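Local atomic coordinates of particle-associated lyase (Acinetobacter bacteriophage AP22, PDB entry 4Y9V), a protein that probably degrades the capsular polysaccharide of Acinetobacter baumannii, acting as a trimeric phage tailspike lyase that binds the capsular saccharide. Residues G112-H120 with N207-L216. Residues are numbered along the deposited sequence; the frame is centred on the assembly and turned at random. Where two conformers were deposited one is given.
Sequences GGFYASGSH and NPINFKFNYL. With EDO (1,2-ethanediol), chain E.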
# COMPACT_ATOMS: atom_id res chain seq x y z
N GLY A 112 6.71 3.18 41.16
CA GLY A 112 5.77 2.15 40.77
C GLY A 112 5.78 1.84 39.27
O GLY A 112 6.40 2.53 38.45
N GLY A 113 5.01 0.82 38.91
CA GLY A 113 4.75 0.48 37.51
C GLY A 113 3.95 -0.80 37.46
O GLY A 113 3.72 -1.45 38.48
N PHE A 114 3.52 -1.17 36.24
CA PHE A 114 2.89 -2.46 35.99
C PHE A 114 3.80 -3.26 35.04
O PHE A 114 4.29 -2.74 34.04
CB PHE A 114 1.52 -2.31 35.31
CG PHE A 114 0.36 -1.87 36.17
CD1 PHE A 114 0.45 -1.65 37.54
CD2 PHE A 114 -0.87 -1.69 35.57
CE1 PHE A 114 -0.66 -1.27 38.27
CE2 PHE A 114 -1.99 -1.34 36.31
CZ PHE A 114 -1.87 -1.10 37.67
N TYR A 115 3.94 -4.54 35.33
CA TYR A 115 4.73 -5.43 34.48
C TYR A 115 3.95 -6.74 34.35
O TYR A 115 3.80 -7.44 35.36
CB TYR A 115 6.13 -5.69 35.07
CG TYR A 115 7.14 -6.14 34.04
CD1 TYR A 115 7.00 -7.34 33.35
CD2 TYR A 115 8.24 -5.33 33.70
CE1 TYR A 115 7.92 -7.74 32.39
CE2 TYR A 115 9.14 -5.72 32.74
CZ TYR A 115 8.99 -6.92 32.08
OH TYR A 115 9.89 -7.25 31.10
N ALA A 116 3.47 -7.06 33.17
CA ALA A 116 2.70 -8.27 32.92
C ALA A 116 3.58 -9.20 32.07
O ALA A 116 4.04 -8.80 31.05
CB ALA A 116 1.44 -7.94 32.18
N SER A 117 3.81 -10.43 32.57
CA SER A 117 4.72 -11.30 31.88
C SER A 117 4.28 -12.75 31.89
O SER A 117 3.95 -13.31 32.94
CB SER A 117 6.10 -11.24 32.52
OG SER A 117 7.11 -11.88 31.78
N GLY A 118 4.43 -13.38 30.72
CA GLY A 118 4.51 -14.82 30.61
C GLY A 118 5.89 -15.31 31.03
O GLY A 118 6.70 -14.55 31.59
N SER A 119 6.15 -16.57 30.81
CA SER A 119 7.41 -17.16 31.27
C SER A 119 8.00 -18.08 30.20
O SER A 119 7.29 -18.54 29.31
CB SER A 119 7.21 -17.93 32.58
OG SER A 119 6.32 -18.99 32.38
N HIS A 120 9.27 -18.35 30.34
CA HIS A 120 9.93 -19.35 29.52
C HIS A 120 10.65 -20.37 30.36
O HIS A 120 10.94 -20.17 31.55
CB HIS A 120 10.87 -18.67 28.50
CG HIS A 120 12.08 -17.97 29.06
ND1 HIS A 120 12.72 -16.99 28.35
CD2 HIS A 120 12.75 -18.16 30.22
CE1 HIS A 120 13.77 -16.59 29.06
NE2 HIS A 120 13.82 -17.25 30.21
N ASN A 207 5.19 -19.92 28.09
CA ASN A 207 3.85 -19.99 28.69
C ASN A 207 3.33 -18.56 28.70
O ASN A 207 3.78 -17.78 29.54
CB ASN A 207 3.98 -20.55 30.11
CG ASN A 207 2.65 -20.75 30.79
OD1 ASN A 207 1.67 -20.29 30.28
ND2 ASN A 207 2.67 -21.42 31.94
N PRO A 208 2.50 -18.17 27.75
CA PRO A 208 2.14 -16.76 27.58
C PRO A 208 1.16 -16.27 28.65
O PRO A 208 0.37 -17.06 29.19
CB PRO A 208 1.51 -16.73 26.20
CG PRO A 208 0.87 -18.12 26.06
CD PRO A 208 1.88 -19.01 26.70
N ILE A 209 1.16 -14.96 28.85
CA ILE A 209 0.16 -14.30 29.72
C ILE A 209 -0.90 -13.61 28.86
O ILE A 209 -0.60 -13.05 27.80
CB ILE A 209 0.84 -13.28 30.65
CG1 ILE A 209 -0.14 -12.84 31.77
CG2 ILE A 209 1.41 -12.06 29.92
CD1 ILE A 209 0.52 -12.04 32.89
N ASN A 210 -2.14 -13.58 29.38
CA ASN A 210 -3.23 -12.83 28.78
C ASN A 210 -3.67 -11.71 29.75
O ASN A 210 -4.54 -11.92 30.61
CB ASN A 210 -4.40 -13.74 28.38
CG ASN A 210 -5.38 -13.02 27.46
OD1 ASN A 210 -5.28 -11.83 27.28
ND2 ASN A 210 -6.33 -13.74 26.89
N PHE A 211 -3.02 -10.57 29.64
CA PHE A 211 -3.22 -9.39 30.46
C PHE A 211 -4.02 -8.39 29.65
O PHE A 211 -3.56 -7.97 28.59
CB PHE A 211 -1.88 -8.81 30.86
CG PHE A 211 -1.99 -7.55 31.68
CD1 PHE A 211 -2.23 -7.61 33.03
CD2 PHE A 211 -1.85 -6.29 31.11
CE1 PHE A 211 -2.35 -6.47 33.82
CE2 PHE A 211 -1.93 -5.14 31.86
CZ PHE A 211 -2.19 -5.24 33.23
N LYS A 212 -5.22 -8.06 30.11
CA LYS A 212 -6.20 -7.27 29.34
C LYS A 212 -6.62 -6.03 30.10
O LYS A 212 -6.68 -6.01 31.34
CB LYS A 212 -7.48 -8.12 29.06
CG LYS A 212 -7.13 -9.37 28.26
CD LYS A 212 -8.41 -10.08 27.90
CE LYS A 212 -9.28 -9.33 26.89
NZ LYS A 212 -10.43 -10.24 26.45
N PHE A 213 -6.99 -5.01 29.33
CA PHE A 213 -7.57 -3.81 29.90
C PHE A 213 -8.36 -3.11 28.80
O PHE A 213 -7.93 -3.07 27.64
CB PHE A 213 -6.51 -2.86 30.48
CG PHE A 213 -5.37 -2.53 29.54
CD1 PHE A 213 -4.26 -3.35 29.53
CD2 PHE A 213 -5.40 -1.45 28.69
CE1 PHE A 213 -3.20 -3.11 28.69
CE2 PHE A 213 -4.33 -1.19 27.85
CZ PHE A 213 -3.24 -2.03 27.82
N ASN A 214 -9.49 -2.52 29.17
CA ASN A 214 -10.21 -1.63 28.28
C ASN A 214 -9.53 -0.27 28.16
O ASN A 214 -9.54 0.37 27.10
CB ASN A 214 -11.66 -1.45 28.73
CG ASN A 214 -11.79 -0.82 30.09
OD1 ASN A 214 -11.01 -1.08 31.00
ND2 ASN A 214 -12.76 0.07 30.28
N TYR A 215 -8.97 0.19 29.27
CA TYR A 215 -8.50 1.56 29.47
C TYR A 215 -7.47 1.48 30.58
O TYR A 215 -7.78 0.94 31.64
CB TYR A 215 -9.68 2.41 29.91
CG TYR A 215 -9.41 3.84 30.30
CD1 TYR A 215 -9.03 4.19 31.58
CD2 TYR A 215 -9.59 4.86 29.37
CE1 TYR A 215 -8.79 5.51 31.93
CE2 TYR A 215 -9.38 6.18 29.71
CZ TYR A 215 -8.99 6.51 30.99
OH TYR A 215 -8.85 7.81 31.42
N LEU A 216 -6.30 2.05 30.33
CA LEU A 216 -5.27 2.09 31.37
C LEU A 216 -4.60 3.44 31.21
O LEU A 216 -4.10 3.76 30.11
CB LEU A 216 -4.36 0.90 31.22
CG LEU A 216 -3.18 0.86 32.18
CD1 LEU A 216 -3.63 0.88 33.61
CD2 LEU A 216 -2.28 -0.37 31.93
C1 EDO E . -1.44 -9.49 26.49
O1 EDO E . -1.03 -10.23 27.63
C2 EDO E . -2.76 -10.05 26.00
O2 EDO E . -2.51 -11.38 25.55
O HOH W 1 3.47 -18.01 32.71
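Ser119 and Asn207 form an antiparallel hydrogen-bonded pair. Ser119 N donates to Asn207 O at 2.9 Å, and Asn207 N returns a nearly straight bond to Ser119 O at 2.8 Å (172°). A water donates to Asn207 O and is also hydrogen-bonded to Ser119 OG. Beyond this pair the two chains splay apart, and side chains fill the gap. With CG1 of Ile209 anti to the backbone N (chi1 -166°), CG2 falls between N and the carbonyl carbon and presses on the peptide between Ser117 and Gly118, 3.4 Å from Gly118 N. Next to it, the methyl of Ala116 sits over one face of the Phe211 ring, toward the rim, a CH-pi contact with CB 3.9 Å from the centroid. Farther along, Phe114 CE2 meets Leu216 CD1 at 3.9 Å. A 1,2-ethanediol, probably from the crystallisation liquor, accepts a bond from Phe211 N on O1 (N to O1 2.8 Å) and donates from O1 to Ile209 O. Phe98 and Phe92 pack on Phe211, while Phe106 and Phe108 pack on Phe114. The pair joins strands 113-125 and 201-207, probably where the Ig-like region leaves and rejoins the beta-helix. The apolar side chains belong to the interior of a right-handed parallel beta-helix, the pectin lyase-like fold common in phage tailspikes.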